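Local coordinates for pectinesterase A (Erwinia chrysanthemi, PDB 2NTP), which hydrolyses the methyl esters of pectin, releasing methanol and leaving galacturonate units, probably the first step in the maceration and soft-rotting of plant tissue, at residues 22-27 against 35-40; 204-209 against 278-283. All coordinates share one frame; numbering follows the deposited sequence.

In the fold
Contact 1 (22-27 against 35-40) and contact 2 (204-209 against 278-283) lie on opposite sides of the centre of one chain, their own centres about 37 Å apart and their nearest atoms about 25 Å apart. Both are built on one parallel beta-helix. Contact 1 belongs to its first turns, where a helix packs on strand 35-39 away from the annotated sites. Contact 2 belongs to the substrate cleft: Tyr206 binds a galacturonate of the hexasaccharide, and its side chain is about 4 Å from that of the nucleophile Asp175. Apolar side chains thus pack helix 21-26 on the scaffold at contact 1, whereas at contact 2 polar groups meet the sugar.

Contact 1: 22-27 against 35-40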
ATOM      1  N   ALA A  22     -14.251  15.615   2.199  1.00 15.93           N
ATOM      2  CA  ALA A  22     -13.891  16.444   1.047  1.00 16.01           C
ATOM      3  C   ALA A  22     -14.189  17.930   1.272  1.00 16.12           C
ATOM      4  O   ALA A  22     -13.376  18.783   0.915  1.00 16.07           O
ATOM      5  CB  ALA A  22     -14.593  15.948  -0.207  1.00 15.96           C
ATOM      6  N   ASP A  23     -15.352  18.221   1.857  1.00 16.40           N
ATOM      7  CA  ASP A  23     -15.739  19.600   2.164  1.00 16.77           C
ATOM      8  C   ASP A  23     -14.823  20.230   3.214  1.00 16.90           C
ATOM      9  O   ASP A  23     -14.423  21.388   3.066  1.00 17.05           O
ATOM     10  CB  ASP A  23     -17.204  19.682   2.607  1.00 16.91           C
ATOM     11  CG  ASP A  23     -18.181  19.435   1.464  1.00 17.29           C
ATOM     12  OD1 ASP A  23     -17.773  19.497   0.283  1.00 18.55           O
ATOM     13  OD2 ASP A  23     -19.369  19.181   1.748  1.00 19.21           O
ATOM     14  N   ALA A  24     -14.491  19.465   4.255  1.00 16.81           N
ATOM     15  CA  ALA A  24     -13.586  19.937   5.314  1.00 16.98           C
ATOM     16  C   ALA A  24     -12.190  20.243   4.768  1.00 17.10           C
ATOM     17  O   ALA A  24     -11.591  21.266   5.110  1.00 17.10           O
ATOM     18  CB  ALA A  24     -13.514  18.927   6.454  1.00 16.89           C
ATOM     19  N   ILE A  25     -11.682  19.358   3.911  1.00 17.30           N
ATOM     20  CA  ILE A  25     -10.378  19.550   3.273  1.00 17.74           C
ATOM     21  C   ILE A  25     -10.367  20.777   2.359  1.00 18.39           C
ATOM     22  O   ILE A  25      -9.424  21.571   2.378  1.00 18.28           O
ATOM     23  CB  ILE A  25      -9.940  18.304   2.472  1.00 17.65           C
ATOM     24  CG1 ILE A  25      -9.718  17.117   3.416  1.00 17.17           C
ATOM     25  CG2 ILE A  25      -8.672  18.598   1.670  1.00 17.38           C
ATOM     26  CD1 ILE A  25      -9.546  15.787   2.722  1.00 17.16           C
ATOM     27  N   ALA A  26     -11.425  20.921   1.564  1.00 19.04           N
ATOM     28  CA  ALA A  26     -11.568  22.064   0.668  1.00 19.98           C
ATOM     29  C   ALA A  26     -11.644  23.392   1.423  1.00 20.28           C
ATOM     30  O   ALA A  26     -11.155  24.411   0.931  1.00 20.95           O
ATOM     31  CB  ALA A  26     -12.785  21.876  -0.220  1.00 19.91           C
ATOM     32  N   SER A  27     -12.237  23.362   2.619  1.00 20.95           N
ATOM     33  CA  SER A  27     -12.403  24.547   3.473  1.00 21.35           C
ATOM     34  C   SER A  27     -11.083  25.190   3.917  1.00 21.66           C
ATOM     35  O   SER A  27     -11.066  26.359   4.310  1.00 22.02           O
ATOM     36  CB  SER A  27     -13.239  24.194   4.707  1.00 21.47           C
ATOM     37  OG  SER A  27     -12.433  23.642   5.735  1.00 22.00           O
ATOM     38  N   PHE A  35      -3.074  22.241   8.819  1.00 15.51           N
ATOM     39  CA  PHE A  35      -4.531  22.174   8.873  1.00 15.26           C
ATOM     40  C   PHE A  35      -4.927  20.783   9.343  1.00 14.99           C
ATOM     41  O   PHE A  35      -4.607  19.788   8.685  1.00 15.23           O
ATOM     42  CB  PHE A  35      -5.139  22.480   7.501  1.00 15.29           C
ATOM     43  CG  PHE A  35      -6.607  22.809   7.544  1.00 15.73           C
ATOM     44  CD1 PHE A  35      -7.033  24.101   7.848  1.00 16.23           C
ATOM     45  CD2 PHE A  35      -7.567  21.834   7.280  1.00 15.58           C
ATOM     46  CE1 PHE A  35      -8.387  24.419   7.890  1.00 16.90           C
ATOM     47  CE2 PHE A  35      -8.929  22.144   7.321  1.00 16.03           C
ATOM     48  CZ  PHE A  35      -9.336  23.440   7.630  1.00 16.20           C
ATOM     49  N   VAL A  36      -5.610  20.726  10.482  1.00 14.60           N
ATOM     50  CA  VAL A  36      -5.918  19.468  11.161  1.00 14.51           C
ATOM     51  C   VAL A  36      -7.425  19.241  11.219  1.00 14.42           C
ATOM     52  O   VAL A  36      -8.176  20.086  11.718  1.00 14.68           O
ATOM     53  CB  VAL A  36      -5.325  19.436  12.592  1.00 14.56           C
ATOM     54  CG1 VAL A  36      -5.437  18.044  13.205  1.00 14.79           C
ATOM     55  CG2 VAL A  36      -3.868  19.911  12.577  1.00 14.54           C
ATOM     56  N   ILE A  37      -7.856  18.088  10.707  1.00 14.15           N
ATOM     57  CA  ILE A  37      -9.273  17.745  10.640  1.00 13.67           C
ATOM     58  C   ILE A  37      -9.584  16.522  11.501  1.00 13.91           C
ATOM     59  O   ILE A  37      -8.971  15.460  11.338  1.00 13.81           O
ATOM     60  CB  ILE A  37      -9.721  17.490   9.178  1.00 13.77           C
ATOM     61  CG1 ILE A  37      -9.407  18.710   8.308  1.00 13.24           C
ATOM     62  CG2 ILE A  37     -11.217  17.134   9.121  1.00 13.57           C
ATOM     63  CD1 ILE A  37      -9.487  18.458   6.803  1.00 13.42           C
ATOM     64  N   LEU A  38     -10.528  16.682  12.427  1.00 13.75           N
ATOM     65  CA  LEU A  38     -11.021  15.560  13.210  1.00 14.13           C
ATOM     66  C   LEU A  38     -12.179  14.931  12.457  1.00 14.04           C
ATOM     67  O   LEU A  38     -13.094  15.630  12.010  1.00 14.52           O
ATOM     68  CB  LEU A  38     -11.465  15.995  14.613  1.00 14.25           C
ATOM     69  CG  LEU A  38     -12.077  14.928  15.536  1.00 14.40           C
ATOM     70  CD1 LEU A  38     -11.066  13.854  15.948  1.00 15.38           C
ATOM     71  CD2 LEU A  38     -12.700  15.578  16.775  1.00 14.80           C
ATOM     72  N   ILE A  39     -12.119  13.614  12.295  1.00 13.80           N
ATOM     73  CA  ILE A  39     -13.190  12.866  11.644  1.00 13.35           C
ATOM     74  C   ILE A  39     -13.853  11.943  12.668  1.00 13.47           C
ATOM     75  O   ILE A  39     -13.259  10.957  13.101  1.00 13.37           O
ATOM     76  CB  ILE A  39     -12.657  12.052  10.432  1.00 13.19           C
ATOM     77  CG1 ILE A  39     -11.946  12.970   9.429  1.00 13.17           C
ATOM     78  CG2 ILE A  39     -13.791  11.288   9.756  1.00 13.25           C
ATOM     79  CD1 ILE A  39     -11.079  12.231   8.399  1.00 13.18           C
ATOM     80  N   LYS A  40     -15.083  12.273  13.065  1.00 13.79           N
ATOM     81  CA  LYS A  40     -15.825  11.443  14.020  1.00 14.20           C
ATOM     82  C   LYS A  40     -16.241  10.113  13.394  1.00 13.91           C
ATOM     83  O   LYS A  40     -16.341  10.011  12.165  1.00 13.81           O
ATOM     84  CB  LYS A  40     -17.055  12.193  14.555  1.00 14.72           C
ATOM     85  CG  LYS A  40     -16.732  13.437  15.371  1.00 16.61           C
ATOM     86  CD  LYS A  40     -16.284  13.078  16.787  1.00 20.52           C
ATOM     87  CE  LYS A  40     -16.366  14.276  17.725  1.00 22.65           C
ATOM     88  NZ  LYS A  40     -17.779  14.618  18.069  1.00 25.07           N
TER
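A beta-alpha-beta unit, made of strand 6-8, helix 21-26 and strand 35-39, begins the parallel beta-helix. Ala24 and Ile25 of its helix, with Ser27 just beyond them, meet Phe35 and Ile37 of its second strand. The helix runs nearly antiparallel to the strand (162°), with the axes 9.5 Å apart, a spacing bridged by side chains. Ile37 does most of the reaching. Its CG1 lies anti to the carbonyl carbon (chi1 -56°) and the chain then extends, which carries CD1 up to the helix. There CD1 rests 3.7 Å from CG1 of Ile25, the two isoleucines crossing at about a right angle. The other branch, CG2 of Ile37, sits 4.0 Å from CB of Ala24, so that this small residue fits against both arms of the isoleucine. CD1 of Ile37 also lies at the edge of the Phe35 ring and in its plane, linking two residues, one apart in the strand, that both point toward the helix. The ring lies against the C-terminal part of 22-27. Its CE2 comes to 3.6 Å from Ala24 O, and its CZ lies equally close, at 3.6 Å, to Ser27 OG; both oxygens approach obliquely. They are bonded to each other: the hydroxyl of Ser27 donates to Ala24 O over 2.6 Å, tilted 24° from the carbonyl plane, and Ser27 N adds a weak bond to the same oxygen. Val8 and Leu55, on the strands flanking 35-39, and Ile50 of strand 48-50 continue the apolar surroundings. No hydrogen bond crosses between the two segments; the polar atoms beside the phenyl ring are paired within 22-27, which implies that the association rests on the fit of apolar groups.

Contact 2: 204-209 against 278-283; sequences SGYLTA and GWDKMS. With ADA (alpha-D-galactopyranuronic acid), chain C.
Tyr206 meets Asp280 along one edge of its ring and a bound galacturonic acid at its hydroxyl. From CB, which points toward 278-283, CG leaves anti to the carbonyl carbon (chi1 -42°) and directs the ring out between the aspartate and the sugar. CE2 is the carbon nearest to the aspartate, 3.8 Å from OD2 and 4.0 Å from CB of Asp280. OD2 lies at the ring edge and in its plane, while the carboxylate as a whole is turned 71° from the ring. On the other edge, CE1 stands 4.0 Å from O3 of the sugar. The OH at the tip has two partners: O3 of the sugar at 2.8 Å, either of the two being the possible donor, and a water at 2.6 Å. This water donates to Asp280 OD2, which is also bonded to the hydroxyl of Tyr277, and so ties the tip of Tyr206 to 278-283.

Tyr206 projects from strand 205-210 of the parallel beta-helix into the substrate cleft, where its side chain touches the nucleophile Asp175 and the substrate-binding Arg243. The same sugar is held by Arg195 NH2 as well. The other oxygen of Asp280, OD1, accepts a hydrogen bond from the backbone N of Lys281, 2.7 Å and bent (N-H...O 145°), on its anti lone pair, a third bond to the carboxylate, which together with the two on OD2 helps fix its rotation.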
ATOM      1  N   SER A 204      -1.508 -17.738  -3.838  1.00  9.39           N
ATOM      2  CA  SER A 204      -2.603 -16.829  -3.485  1.00  8.71           C
ATOM      3  C   SER A 204      -2.228 -15.351  -3.597  1.00  8.36           C
ATOM      4  O   SER A 204      -3.077 -14.521  -3.909  1.00  8.49           O
ATOM      5  CB  SER A 204      -3.134 -17.130  -2.078  1.00  8.86           C
ATOM      6  OG  SER A 204      -4.024 -18.237  -2.089  1.00  8.87           O
ATOM      7  N   GLY A 205      -0.967 -15.012  -3.329  1.00  7.49           N
ATOM      8  CA  GLY A 205      -0.547 -13.618  -3.473  1.00  6.94           C
ATOM      9  C   GLY A 205       0.885 -13.318  -3.105  1.00  6.67           C
ATOM     10  O   GLY A 205       1.690 -14.231  -2.902  1.00  6.42           O
ATOM     11  N   TYR A 206       1.191 -12.024  -3.040  1.00  6.64           N
ATOM     12  CA  TYR A 206       2.540 -11.519  -2.759  1.00  6.46           C
ATOM     13  C   TYR A 206       2.379 -10.263  -1.920  1.00  6.16           C
ATOM     14  O   TYR A 206       1.615  -9.358  -2.276  1.00  5.41           O
ATOM     15  CB  TYR A 206       3.295 -11.188  -4.062  1.00  6.89           C
ATOM     16  CG  TYR A 206       3.086 -12.219  -5.151  1.00  7.19           C
ATOM     17  CD1 TYR A 206       2.008 -12.113  -6.031  1.00  8.71           C
ATOM     18  CD2 TYR A 206       3.936 -13.321  -5.277  1.00  8.03           C
ATOM     19  CE1 TYR A 206       1.784 -13.067  -7.015  1.00  8.85           C
ATOM     20  CE2 TYR A 206       3.719 -14.289  -6.270  1.00  8.61           C
ATOM     21  CZ  TYR A 206       2.639 -14.141  -7.135  1.00  9.14           C
ATOM     22  OH  TYR A 206       2.385 -15.072  -8.117  1.00 10.99           O
ATOM     23  N   LEU A 207       3.089 -10.202  -0.803  1.00  6.29           N
ATOM     24  CA  LEU A 207       2.978  -9.050   0.096  1.00  6.22           C
ATOM     25  C   LEU A 207       3.449  -7.779  -0.589  1.00  6.01           C
ATOM     26  O   LEU A 207       2.819  -6.729  -0.473  1.00  6.38           O
ATOM     27  CB  LEU A 207       3.802  -9.258   1.368  1.00  6.49           C
ATOM     28  CG  LEU A 207       3.145  -9.994   2.536  1.00  7.02           C
ATOM     29  CD1 LEU A 207       2.785 -11.424   2.187  1.00  7.60           C
ATOM     30  CD2 LEU A 207       4.069  -9.954   3.742  1.00  7.00           C
ATOM     31  N   THR A 208       4.569  -7.876  -1.297  1.00  5.69           N
ATOM     32  CA  THR A 208       5.174  -6.691  -1.889  1.00  5.44           C
ATOM     33  C   THR A 208       5.512  -6.873  -3.358  1.00  5.43           C
ATOM     34  O   THR A 208       5.774  -7.982  -3.815  1.00  5.31           O
ATOM     35  CB  THR A 208       6.450  -6.245  -1.134  1.00  5.46           C
ATOM     36  OG1 THR A 208       7.497  -7.210  -1.317  1.00  5.21           O
ATOM     37  CG2 THR A 208       6.167  -6.072   0.362  1.00  6.20           C
ATOM     38  N   ALA A 209       5.499  -5.760  -4.082  1.00  5.40           N
ATOM     39  CA  ALA A 209       5.980  -5.726  -5.461  1.00  5.35           C
ATOM     40  C   ALA A 209       6.708  -4.400  -5.658  1.00  5.67           C
ATOM     41  O   ALA A 209       6.151  -3.456  -6.228  1.00  5.41           O
ATOM     42  CB  ALA A 209       4.829  -5.887  -6.451  1.00  5.26           C
ATOM     43  N   GLY A 278       8.514 -17.757   0.684  1.00  8.75           N
ATOM     44  CA  GLY A 278       9.746 -17.075   0.275  1.00  8.68           C
ATOM     45  C   GLY A 278       9.471 -16.007  -0.764  1.00  8.64           C
ATOM     46  O   GLY A 278       8.410 -15.385  -0.753  1.00  8.64           O
ATOM     47  N   TRP A 279      10.431 -15.791  -1.659  1.00  8.27           N
ATOM     48  CA  TRP A 279      10.318 -14.765  -2.695  1.00  8.30           C
ATOM     49  C   TRP A 279       9.863 -15.384  -4.019  1.00  8.28           C
ATOM     50  O   TRP A 279       9.820 -16.609  -4.157  1.00  8.33           O
ATOM     51  CB  TRP A 279      11.667 -14.061  -2.884  1.00  8.30           C
ATOM     52  CG  TRP A 279      12.237 -13.456  -1.628  1.00  8.23           C
ATOM     53  CD1 TRP A 279      13.205 -13.994  -0.824  1.00  8.46           C
ATOM     54  CD2 TRP A 279      11.880 -12.198  -1.038  1.00  7.68           C
ATOM     55  NE1 TRP A 279      13.472 -13.150   0.228  1.00  8.03           N
ATOM     56  CE2 TRP A 279      12.672 -12.041   0.124  1.00  8.35           C
ATOM     57  CE3 TRP A 279      10.970 -11.186  -1.378  1.00  7.77           C
ATOM     58  CZ2 TRP A 279      12.583 -10.911   0.949  1.00  8.36           C
ATOM     59  CZ3 TRP A 279      10.882 -10.063  -0.566  1.00  7.97           C
ATOM     60  CH2 TRP A 279      11.684  -9.933   0.591  1.00  8.61           C
ATOM     61  N   ASP A 280       9.530 -14.544  -4.999  1.00  8.51           N
ATOM     62  CA  ASP A 280       9.097 -15.058  -6.301  1.00  8.79           C
ATOM     63  C   ASP A 280       9.540 -14.162  -7.455  1.00  8.86           C
ATOM     64  O   ASP A 280      10.036 -13.050  -7.241  1.00  8.60           O
ATOM     65  CB  ASP A 280       7.573 -15.249  -6.333  1.00  9.00           C
ATOM     66  CG  ASP A 280       7.147 -16.497  -7.109  1.00  9.88           C
ATOM     67  OD1 ASP A 280       7.802 -16.856  -8.114  1.00  9.93           O
ATOM     68  OD2 ASP A 280       6.141 -17.118  -6.712  1.00 11.13           O
ATOM     69  N   LYS A 281       9.361 -14.674  -8.673  1.00  8.92           N
ATOM     70  CA  LYS A 281       9.630 -13.930  -9.901  1.00  9.54           C
ATOM     71  C   LYS A 281       8.371 -13.215 -10.396  1.00  9.11           C
ATOM     72  O   LYS A 281       7.266 -13.456  -9.902  1.00  8.80           O
ATOM     73  CB  LYS A 281      10.170 -14.875 -10.989  1.00  9.23           C
ATOM     74  CG  LYS A 281       9.214 -15.998 -11.386  1.00 10.55           C
ATOM     75  CD  LYS A 281       9.867 -16.985 -12.352  1.00 11.86           C
ATOM     76  CE  LYS A 281       8.855 -18.019 -12.819  1.00 15.42           C
ATOM     77  NZ  LYS A 281       9.508 -19.191 -13.471  1.00 18.51           N
ATOM     78  N   MET A 282       8.551 -12.333 -11.376  1.00  8.94           N
ATOM     79  CA  MET A 282       7.442 -11.615 -11.986  1.00  9.09           C
ATOM     80  C   MET A 282       7.761 -11.328 -13.443  1.00  9.31           C
ATOM     81  O   MET A 282       8.919 -11.083 -13.790  1.00  9.70           O
ATOM     82  CB  MET A 282       7.176 -10.306 -11.241  1.00  8.91           C
ATOM     83  CG  MET A 282       5.871  -9.617 -11.624  1.00  9.04           C
ATOM     84  SD  MET A 282       5.599  -8.118 -10.670  1.00  9.30           S
ATOM     85  CE  MET A 282       3.999  -7.616 -11.291  1.00  9.69           C
ATOM     86  N   SER A 283       6.731 -11.356 -14.282  1.00  9.58           N
ATOM     87  CA  SER A 283       6.910 -11.156 -15.720  1.00  9.94           C
ATOM     88  C   SER A 283       6.434  -9.787 -16.183  1.00 10.28           C
ATOM     89  O   SER A 283       5.544  -9.178 -15.582  1.00 10.56           O
ATOM     90  CB  SER A 283       6.183 -12.248 -16.510  1.00 10.12           C
ATOM     91  OG  SER A 283       4.783 -12.023 -16.504  1.00 11.22           O
TER
HETATM   92  C1  ADA C   1      -1.261 -16.414 -13.194  1.00 36.55           C
HETATM   93  C2  ADA C   1      -0.092 -15.672 -12.532  1.00 36.27           C
HETATM   94  C3  ADA C   1      -0.321 -15.539 -11.026  1.00 35.23           C
HETATM   95  C4  ADA C   1      -1.672 -14.877 -10.748  1.00 34.34           C
HETATM   96  C5  ADA C   1      -2.808 -15.613 -11.476  1.00 35.27           C
HETATM   97  C6  ADA C   1      -4.109 -14.872 -11.310  1.00 36.51           C
HETATM   98  O1  ADA C   1      -1.280 -17.796 -12.799  1.00 37.24           O
HETATM   99  O2  ADA C   1       1.147 -16.348 -12.789  1.00 37.13           O
HETATM  100  O3  ADA C   1       0.731 -14.780 -10.418  1.00 36.03           O
HETATM  101  O4  ADA C   1      -1.629 -13.490 -11.124  1.00 28.50           O
HETATM  102  O5  ADA C   1      -2.514 -15.780 -12.878  1.00 36.31           O
HETATM  103  O6B ADA C   1      -4.444 -14.033 -12.179  1.00 37.08           O
HETATM  104  O6A ADA C   1      -4.812 -15.116 -10.302  1.00 36.72           O
HETATM  105  O   HOH W   1       4.174 -16.923  -8.672  1.00 18.77           O